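Local structure of platelet aggregation factor Sm-hPAF (Streptococcus mitis, 4GWI) at residues H44-T49 against Y73-G78; S85-V90 against D105-K110; V125-K130 against L136-V141. The protein binds fucose-containing Lewis glycans through this F-type lectin domain, part of a toxin that probably forms pores in cholesterol-containing host membranes. The protein carries 2 engineered substitutions. All coordinates share one frame; numbering follows the deposited sequence.

Interaction 1 (H44-T49 against Y73-G78). With CA (calcium ion), chain F; FUC (alpha-L-fucopyranose), chain B.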
loop_
_atom_site.group_PDB
_atom_site.type_symbol
_atom_site.label_atom_id
_atom_site.label_comp_id
_atom_site.label_asym_id
_atom_site.label_seq_id
_atom_site.Cartn_x
_atom_site.Cartn_y
_atom_site.Cartn_z
ATOM N N HIS A 44 9.120 -0.980 14.330
ATOM C CA HIS A 44 8.081 -2.041 14.281
ATOM C C HIS A 44 6.795 -1.678 13.560
ATOM O O HIS A 44 5.798 -2.358 13.809
ATOM C CB HIS A 44 7.724 -2.594 15.695
ATOM C CG HIS A 44 8.933 -3.024 16.479
ATOM N ND1 HIS A 44 9.793 -3.920 16.007
ATOM C CD2 HIS A 44 9.351 -2.684 17.776
ATOM C CE1 HIS A 44 10.755 -4.173 16.960
ATOM N NE2 HIS A 44 10.484 -3.425 18.033
ATOM N N SER A 45 6.799 -0.627 12.753
ATOM C CA SER A 45 5.521 -0.233 12.109
ATOM C C SER A 45 5.672 -0.333 10.577
ATOM O O SER A 45 4.878 0.302 9.855
ATOM C CB SER A 45 5.103 1.198 12.560
ATOM O OG SER A 45 3.677 1.350 12.238
ATOM N N VAL A 46 6.638 -1.156 10.106
ATOM C CA VAL A 46 6.854 -1.295 8.648
ATOM C C VAL A 46 6.742 -2.779 8.322
ATOM O O VAL A 46 7.240 -3.652 9.053
ATOM C CB VAL A 46 8.278 -0.781 8.249
ATOM C CG1 VAL A 46 8.549 -0.979 6.750
ATOM C CG2 VAL A 46 8.494 0.731 8.687
ATOM N N THR A 47 6.078 -3.056 7.182
ATOM C CA THR A 47 5.876 -4.488 6.813
ATOM C C THR A 47 7.133 -5.009 6.081
ATOM O O THR A 47 8.050 -4.230 5.739
ATOM C CB THR A 47 4.742 -4.607 5.786
ATOM O OG1 THR A 47 5.080 -3.957 4.531
ATOM C CG2 THR A 47 3.418 -3.902 6.224
ATOM N N HIS A 48 7.118 -6.341 5.842
ATOM C CA HIS A 48 8.262 -6.923 5.042
ATOM C C HIS A 48 7.854 -8.274 4.562
ATOM O O HIS A 48 7.427 -9.133 5.361
ATOM C CB HIS A 48 9.486 -7.096 6.033
ATOM C CG HIS A 48 10.820 -7.113 5.369
ATOM N ND1 HIS A 48 11.165 -7.963 4.329
ATOM C CD2 HIS A 48 11.950 -6.371 5.700
ATOM C CE1 HIS A 48 12.479 -7.719 4.010
ATOM N NE2 HIS A 48 12.953 -6.745 4.830
ATOM N N THR A 49 7.942 -8.469 3.232
ATOM C CA THR A 49 7.722 -9.823 2.708
ATOM C C THR A 49 9.096 -10.534 2.511
ATOM O O THR A 49 10.156 -9.937 2.771
ATOM C CB THR A 49 7.055 -9.809 1.345
ATOM O OG1 THR A 49 7.914 -9.194 0.367
ATOM C CG2 THR A 49 5.734 -8.914 1.306
ATOM N N TYR A 73 3.373 5.208 2.268
ATOM C CA TYR A 73 4.551 5.740 3.015
ATOM C C TYR A 73 5.602 4.694 2.984
ATOM O O TYR A 73 5.368 3.540 3.405
ATOM C CB TYR A 73 4.162 6.022 4.462
ATOM C CG TYR A 73 3.118 7.103 4.647
ATOM C CD1 TYR A 73 3.524 8.347 5.126
ATOM C CD2 TYR A 73 1.753 6.887 4.346
ATOM C CE1 TYR A 73 2.573 9.330 5.318
ATOM C CE2 TYR A 73 0.800 7.896 4.520
ATOM C CZ TYR A 73 1.253 9.105 5.010
ATOM O OH TYR A 73 0.330 10.083 5.267
ATOM N N ASN A 74 6.764 5.041 2.434
ATOM C CA ASN A 74 7.841 4.088 2.211
ATOM C C ASN A 74 8.642 3.790 3.472
ATOM O O ASN A 74 8.612 4.590 4.400
ATOM C CB ASN A 74 8.792 4.647 1.102
ATOM C CG ASN A 74 9.596 3.570 0.429
ATOM O OD1 ASN A 74 9.520 2.376 0.729
ATOM N ND2 ASN A 74 10.479 4.028 -0.491
ATOM N N ARG A 75 9.359 2.656 3.469
ATOM C CA ARG A 75 10.407 2.460 4.500
ATOM C C ARG A 75 11.480 3.527 4.327
ATOM O O ARG A 75 11.823 3.876 3.198
ATOM C CB ARG A 75 10.962 1.081 4.284
ATOM C CG ARG A 75 12.005 0.763 5.364
ATOM C CD ARG A 75 12.537 -0.648 5.151
ATOM N NE ARG A 75 13.614 -0.902 6.151
ATOM C CZ ARG A 75 14.309 -2.047 6.249
ATOM N NH1 ARG A 75 14.058 -3.127 5.456
ATOM N NH2 ARG A 75 15.266 -2.103 7.222
ATOM N N GLY A 76 12.020 3.935 5.472
ATOM C CA GLY A 76 13.033 5.073 5.459
ATOM C C GLY A 76 14.442 4.738 5.926
ATOM O O GLY A 76 15.346 5.506 5.653
ATOM N N ASP A 77 14.632 3.664 6.657
ATOM C CA ASP A 77 15.956 3.370 7.248
ATOM C C ASP A 77 16.704 2.407 6.333
ATOM O O ASP A 77 16.122 1.770 5.398
ATOM C CB ASP A 77 15.830 2.709 8.641
ATOM C CG ASP A 77 15.253 1.283 8.551
ATOM O OD1 ASP A 77 15.962 0.262 8.884
ATOM O OD2 ASP A 77 14.071 1.186 8.069
ATOM N N GLY A 78 18.028 2.290 6.561
ATOM C CA GLY A 78 18.808 1.178 5.945
ATOM C C GLY A 78 19.219 1.366 4.443
ATOM O O GLY A 78 19.750 0.442 3.847
HETATM CA CA CA F . 2.676 1.580 10.120
HETATM C C1 FUC B . 18.029 -4.222 6.669
HETATM C C2 FUC B . 18.024 -4.780 5.258
HETATM C C3 FUC B . 17.662 -6.234 5.251
HETATM C C4 FUC B . 16.293 -6.379 5.882
HETATM C C5 FUC B . 16.387 -5.799 7.276
HETATM C C6 FUC B . 15.082 -5.918 8.028
HETATM O O2 FUC B . 19.313 -4.609 4.693
HETATM O O3 FUC B . 17.647 -6.679 3.956
HETATM O O4 FUC B . 15.360 -5.698 5.086
HETATM O O5 FUC B . 16.771 -4.455 7.243
#
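His-48 and Arg-75 meet chiefly through a sugar. No hydrogen bond joins the two segments directly, yet both side chains converge on one hydroxyl of a bound fucose. NE2 of His-48 and O4 of the fucose share a 2.6 Å hydrogen bond, with O4 in the imidazole plane. NH1 of Arg-75 donates to the same O4 at 2.9 Å. NH2 of Arg-75 donates to the ring oxygen O5 of the fucose, 2.8 Å away and nearly straight at 170°. The imidazole and guanidinium planes are turned 62° apart. Each group has a second anchor within its own segment. ND1 of His-48 donates to the carbonyl O of Thr-49, which fixes the ring's rotation. Arg-75 grips Asp-77 side-on in a salt bridge, NE to OD2 and NH2 to OD1. CG of Arg-75 is anti to its N (chi1 -177°) and the chain runs extended from CG to NE, which carries the guanidinium out to the sugar. Nearer its backbone, CG1 of Val-46 packs 4.0 Å from CB of Arg-75. Next to Val-46, Ser-45 binds the calcium ion through O and OG. Arg-83 also bonds to the fucose. A histidine and two arginines around fucose are the signature of the F-type lectin binding site.

Interaction 2 (S85-V90 against D105-K110)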
loop_
_atom_site.group_PDB
_atom_site.type_symbol
_atom_site.label_atom_id
_atom_site.label_comp_id
_atom_site.label_asym_id
_atom_site.label_seq_id
_atom_site.Cartn_x
_atom_site.Cartn_y
_atom_site.Cartn_z
ATOM N N SER A 85 9.833 0.344 -5.926
ATOM C CA SER A 85 10.031 0.882 -7.295
ATOM C C SER A 85 9.456 -0.153 -8.226
ATOM O O SER A 85 9.344 -1.346 -7.913
ATOM C CB SER A 85 11.543 1.203 -7.528
ATOM O OG SER A 85 12.182 -0.022 -7.530
ATOM N N ASN A 86 9.063 0.314 -9.433
ATOM C CA ASN A 86 8.455 -0.503 -10.455
ATOM C C ASN A 86 7.315 -1.351 -9.902
ATOM O O ASN A 86 7.390 -2.569 -9.800
ATOM C CB ASN A 86 9.531 -1.389 -11.091
ATOM C CG ASN A 86 9.034 -2.100 -12.361
ATOM O OD1 ASN A 86 7.998 -1.832 -12.907
ATOM N ND2 ASN A 86 9.792 -3.111 -12.779
ATOM N N PHE A 87 6.265 -0.637 -9.549
ATOM C CA PHE A 87 5.153 -1.287 -8.889
ATOM C C PHE A 87 3.836 -0.722 -9.361
ATOM O O PHE A 87 3.759 0.396 -9.897
ATOM C CB PHE A 87 5.230 -1.136 -7.329
ATOM C CG PHE A 87 5.163 0.285 -6.834
ATOM C CD1 PHE A 87 6.285 1.094 -6.771
ATOM C CD2 PHE A 87 3.919 0.844 -6.469
ATOM C CE1 PHE A 87 6.240 2.415 -6.346
ATOM C CE2 PHE A 87 3.879 2.131 -6.050
ATOM C CZ PHE A 87 4.982 2.917 -5.913
ATOM N N ASP A 88 2.779 -1.485 -9.120
ATOM C CA ASP A 88 1.414 -1.007 -9.422
ATOM C C ASP A 88 0.638 -0.820 -8.125
ATOM O O ASP A 88 0.876 -1.516 -7.102
ATOM C CB ASP A 88 0.595 -2.046 -10.216
ATOM C CG ASP A 88 1.074 -2.255 -11.692
ATOM O OD1 ASP A 88 0.777 -3.360 -12.235
ATOM O OD2 ASP A 88 1.745 -1.410 -12.220
ATOM N N VAL A 89 -0.274 0.120 -8.132
ATOM C CA VAL A 89 -1.355 0.246 -7.069
ATOM C C VAL A 89 -2.636 -0.141 -7.768
ATOM O O VAL A 89 -2.992 0.444 -8.836
ATOM C CB VAL A 89 -1.400 1.665 -6.514
ATOM C CG1 VAL A 89 -2.478 1.808 -5.407
ATOM C CG2 VAL A 89 -0.014 2.044 -5.924
ATOM N N VAL A 90 -3.355 -1.073 -7.185
ATOM C CA VAL A 90 -4.493 -1.722 -7.848
ATOM C C VAL A 90 -5.681 -1.614 -6.933
ATOM O O VAL A 90 -5.616 -1.767 -5.680
ATOM C CB VAL A 90 -4.208 -3.225 -8.052
ATOM C CG1 VAL A 90 -5.256 -3.825 -8.988
ATOM C CG2 VAL A 90 -2.832 -3.413 -8.698
ATOM N N ASP A 105 7.238 4.176 -11.467
ATOM C CA ASP A 105 8.616 3.726 -11.548
ATOM C C ASP A 105 9.325 3.909 -10.223
ATOM O O ASP A 105 10.075 3.036 -9.850
ATOM C CB ASP A 105 9.373 4.614 -12.563
ATOM C CG ASP A 105 8.943 4.373 -13.994
ATOM O OD1 ASP A 105 8.499 3.243 -14.346
ATOM O OD2 ASP A 105 9.110 5.342 -14.781
ATOM N N SER A 106 9.106 5.009 -9.519
ATOM C CA SER A 106 9.887 5.367 -8.342
ATOM C C SER A 106 9.049 6.260 -7.482
ATOM O O SER A 106 8.049 6.765 -7.945
ATOM C CB SER A 106 11.074 6.265 -8.783
ATOM O OG SER A 106 12.136 6.099 -7.922
ATOM N N LEU A 107 9.486 6.468 -6.231
ATOM C CA LEU A 107 8.971 7.554 -5.431
ATOM C C LEU A 107 9.941 8.783 -5.530
ATOM O O LEU A 107 9.665 9.842 -4.909
ATOM C CB LEU A 107 8.922 7.121 -3.967
ATOM C CG LEU A 107 7.536 6.680 -3.523
ATOM C CD1 LEU A 107 7.151 5.436 -4.309
ATOM C CD2 LEU A 107 7.476 6.417 -2.012
ATOM N N ASN A 108 11.102 8.544 -6.176
ATOM C CA ASN A 108 12.186 9.559 -6.406
ATOM C C ASN A 108 12.828 10.035 -5.111
ATOM O O ASN A 108 13.041 11.235 -4.928
ATOM C CB ASN A 108 11.595 10.802 -7.105
ATOM C CG ASN A 108 11.307 10.574 -8.581
ATOM O OD1 ASN A 108 12.013 9.818 -9.271
ATOM N ND2 ASN A 108 10.272 11.244 -9.079
ATOM N N GLY A 109 13.058 9.125 -4.177
ATOM C CA GLY A 109 13.486 9.514 -2.837
ATOM C C GLY A 109 12.479 10.214 -1.930
ATOM O O GLY A 109 12.830 10.457 -0.775
ATOM N N LYS A 110 11.253 10.541 -2.409
ATOM C CA LYS A 110 10.235 11.057 -1.458
ATOM C C LYS A 110 9.774 9.992 -0.450
ATOM O O LYS A 110 9.750 8.807 -0.760
ATOM C CB LYS A 110 9.013 11.621 -2.199
ATOM C CG LYS A 110 9.460 12.772 -3.125
ATOM C CD LYS A 110 8.298 13.685 -3.523
ATOM C CE LYS A 110 8.742 14.716 -4.555
ATOM N NZ LYS A 110 9.771 15.638 -3.991
#
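Asn-86 and Asp-105 are joined by the one hydrogen bond across this contact. The backbone N of Asn-86 donates to the carbonyl O of Asp-105 over 2.9 Å, at an N-H...O angle of 161°. The donor stands well above the carbonyl plane, 48° out of it. The same oxygen is touched by Ser-85, whose CB lies 3.3 Å from O of Asp-105. The hydroxyl of Ser-85 is engaged by the carbonyl of Asn-82.

The second point of contact is apolar. CD1 of Leu-107 meets the edge of the Phe-87 ring near its plane, 3.7 Å from CZ of Phe-87. CE1 of the same ring is almost as close. The two side chains cross at about a right angle. The phenyl group reaches this place because CG of Phe-87 lies between the backbone N and the carbonyl carbon (chi1 62°).

Local turns set the shape of the 105-110 loop. OG of Ser-106 accepts from the backbone N of Asn-108 at 3.2 Å, an ST turn. A type I' turn follows from Leu-107 to Lys-110, closed by N of Lys-110 bonding to O of Leu-107. On the other side, Asn-86 and Phe-87 both face Phe-104 in a G1 beta bulge. There Asn-86 has positive phi. Further out, His-103 bonds to both Asp-88 and Asp-105.

The contact therefore lies where strand 87-92 begins and its antiparallel neighbour 98-104 ends. Strand 98-104 is an outermost strand of the five-stranded sheet. Strand 124-129 flanks strand 87-92 on its other side, and Phe-87 packs on Val-127 and Leu-129 there. Phe-87 and Leu-107 both also touch Leu-113 of strand 112-117, in the facing sheet.

Interaction 3 (V125-K130 against L136-V141). With CA (calcium ion), chain F.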
loop_
_atom_site.group_PDB
_atom_site.type_symbol
_atom_site.label_atom_id
_atom_site.label_comp_id
_atom_site.label_asym_id
_atom_site.label_seq_id
_atom_site.Cartn_x
_atom_site.Cartn_y
_atom_site.Cartn_z
ATOM N N VAL A 125 -7.466 -2.751 -1.812
ATOM C CA VAL A 125 -6.403 -1.904 -2.332
ATOM C C VAL A 125 -5.138 -2.755 -2.295
ATOM O O VAL A 125 -4.840 -3.329 -1.173
ATOM C CB VAL A 125 -6.231 -0.630 -1.480
ATOM C CG1 VAL A 125 -5.022 0.179 -2.032
ATOM C CG2 VAL A 125 -7.525 0.183 -1.500
ATOM N N LYS A 126 -4.429 -2.878 -3.398
ATOM C CA LYS A 126 -3.268 -3.782 -3.410
ATOM C C LYS A 126 -2.066 -3.000 -3.940
ATOM O O LYS A 126 -2.212 -2.162 -4.831
ATOM C CB LYS A 126 -3.668 -4.960 -4.311
ATOM C CG LYS A 126 -2.705 -6.047 -4.374
ATOM C CD LYS A 126 -3.476 -7.234 -5.090
ATOM C CE LYS A 126 -2.446 -8.340 -5.006
ATOM N NZ LYS A 126 -2.766 -9.197 -6.166
ATOM N N VAL A 127 -0.873 -3.308 -3.401
ATOM C CA VAL A 127 0.396 -2.757 -3.924
ATOM C C VAL A 127 1.097 -4.011 -4.433
ATOM O O VAL A 127 1.300 -4.959 -3.696
ATOM C CB VAL A 127 1.228 -2.026 -2.834
ATOM C CG1 VAL A 127 2.597 -1.575 -3.415
ATOM C CG2 VAL A 127 0.386 -0.879 -2.254
ATOM N N GLU A 128 1.553 -3.945 -5.693
ATOM C CA GLU A 128 2.196 -5.172 -6.329
ATOM C C GLU A 128 3.534 -4.726 -6.896
ATOM O O GLU A 128 3.583 -3.882 -7.799
ATOM C CB GLU A 128 1.360 -5.629 -7.537
ATOM C CG GLU A 128 0.038 -6.185 -7.140
ATOM C CD GLU A 128 -0.820 -6.706 -8.332
ATOM O OE1 GLU A 128 -0.486 -6.402 -9.492
ATOM O OE2 GLU A 128 -1.844 -7.384 -8.043
ATOM N N LEU A 129 4.614 -5.349 -6.407
ATOM C CA LEU A 129 5.926 -5.114 -7.048
ATOM C C LEU A 129 6.000 -5.911 -8.344
ATOM O O LEU A 129 5.424 -6.961 -8.414
ATOM C CB LEU A 129 7.099 -5.511 -6.166
ATOM C CG LEU A 129 7.283 -4.712 -4.884
ATOM C CD1 LEU A 129 8.572 -5.147 -4.161
ATOM C CD2 LEU A 129 7.214 -3.201 -5.106
ATOM N N LYS A 130 6.721 -5.324 -9.332
ATOM C CA LYS A 130 6.847 -6.040 -10.626
ATOM C C LYS A 130 8.267 -6.556 -10.813
ATOM O O LYS A 130 8.605 -7.076 -11.895
ATOM C CB LYS A 130 6.443 -5.123 -11.773
ATOM C CG LYS A 130 4.894 -4.974 -11.675
ATOM C CD LYS A 130 4.430 -3.784 -12.502
ATOM C CE LYS A 130 5.012 -3.768 -13.904
ATOM N NZ LYS A 130 4.245 -4.651 -14.837
ATOM N N LEU A 136 8.697 -6.481 -0.422
ATOM C CA LEU A 136 7.838 -5.268 -0.328
ATOM C C LEU A 136 7.767 -4.897 1.186
ATOM O O LEU A 136 7.338 -5.694 2.011
ATOM C CB LEU A 136 6.458 -5.586 -0.928
ATOM C CG LEU A 136 5.407 -4.446 -0.730
ATOM C CD1 LEU A 136 5.871 -3.141 -1.397
ATOM C CD2 LEU A 136 4.084 -5.015 -1.353
ATOM N N SER A 137 8.115 -3.627 1.428
ATOM C CA SER A 137 8.006 -3.008 2.773
ATOM C C SER A 137 7.271 -1.690 2.688
ATOM O O SER A 137 7.724 -0.816 1.970
ATOM C CB SER A 137 9.411 -2.765 3.374
ATOM O OG SER A 137 10.019 -4.038 3.707
ATOM N N LEU A 138 6.206 -1.563 3.457
ATOM C CA LEU A 138 5.469 -0.292 3.482
ATOM C C LEU A 138 5.342 0.159 4.939
ATOM O O LEU A 138 4.995 -0.675 5.840
ATOM C CB LEU A 138 4.030 -0.558 2.943
ATOM C CG LEU A 138 4.086 -0.930 1.475
ATOM C CD1 LEU A 138 2.761 -1.689 1.127
ATOM C CD2 LEU A 138 4.156 0.350 0.640
ATOM N N ALA A 139 5.634 1.457 5.196
ATOM C CA ALA A 139 5.392 1.874 6.571
ATOM C C ALA A 139 3.916 2.108 6.872
ATOM O O ALA A 139 3.453 1.976 7.949
ATOM C CB ALA A 139 6.138 3.237 6.731
ATOM N N GLU A 140 3.148 2.499 5.831
ATOM C CA GLU A 140 1.685 2.716 6.043
ATOM C C GLU A 140 1.067 2.876 4.642
ATOM O O GLU A 140 1.719 3.368 3.719
ATOM C CB GLU A 140 1.480 4.069 6.833
ATOM C CG GLU A 140 0.047 4.127 7.422
ATOM C CD GLU A 140 -0.203 3.276 8.680
ATOM O OE1 GLU A 140 0.632 2.482 9.163
ATOM O OE2 GLU A 140 -1.363 3.326 9.167
ATOM N N VAL A 141 -0.195 2.394 4.567
ATOM C CA VAL A 141 -1.016 2.741 3.372
ATOM C C VAL A 141 -2.314 3.319 3.940
ATOM O O VAL A 141 -2.984 2.710 4.816
ATOM C CB VAL A 141 -1.344 1.414 2.633
ATOM C CG1 VAL A 141 -2.317 1.745 1.478
ATOM C CG2 VAL A 141 -0.071 0.809 2.027
HETATM CA CA CA F . 2.676 1.580 10.120
#
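This is a buried apolar contact in the core of the beta sandwich of the F-type lectin domain. Strand 124-129 belongs to the five-stranded antiparallel sheet. Segment 136-141 leads into strand 138-145 of the other sheet. No hydrogen bond crosses between the two segments, and the contact is made mostly by aliphatic side chains.

Leu-136 and Leu-129 make the closest side-chain approach. Their side chains lie oblique to each other, with CD1 of Leu-129 3.9 Å from CB of Leu-136. CD2 of Leu-129 comes equally near CD1 of Leu-136. Both branches of Leu-129 thus lie against Leu-136. The leucine at 136 has CG opposite its backbone N (chi1 173°), and both its methyls meet Val-127. CD1 of Leu-136 reaches CG1 of Val-127 at 4.2 Å, and CD2 lies 3.6 Å from the carbonyl O of Val-127. The side chains of Val-127 and Leu-136 meet at about a right angle. The other methyl of Val-127, CG2, faces CD1 of Leu-138 at 4.2 Å.

The two strand faces differ in character. Val-125, Val-127 and Leu-129 point toward the 136-141 segment. Lys-126 and Glu-128 point away from it and form a salt bridge, NZ to OE2, at 2.8 Å. Arg-101 adds a second partner for Glu-128. Around the apolar core, Trp-57 of strand 56-61 touches Leu-136 and Val-141, and Leu-72 of strand 64-74 touches Val-127 and Val-141.

Beyond Leu-138 the chain turns a corner at Ala-139. Ala-139 and Glu-140 both face Tyr-73 in a classic beta bulge. Here the chain binds the calcium ion, with O of Ala-139 at 2.3 Å and OE1 of Glu-140 at 2.4 Å from the metal.

Along the chain the three contacts follow in series, neither nested nor crossed. Interaction 1 comes first. It closes the excursion through strands 56-61 and 64-74, at the glycan-binding end. Interaction 2 then closes the hairpin of strands 87-92 and 98-104. Interaction 3 closes last, over a short loop, and joins the two sheets. Segment 136-141 links back to interaction 1: Thr-47 and Tyr-73 bond to Leu-138 and Ala-139, and both interactions reach the calcium ion. Segments 85-90 and 125-130 lie on neighbouring strands, joined by Asp-88 with Glu-128 and Val-90 with Lys-126. Asn-74 packs on Leu-107 between interactions 1 and 2.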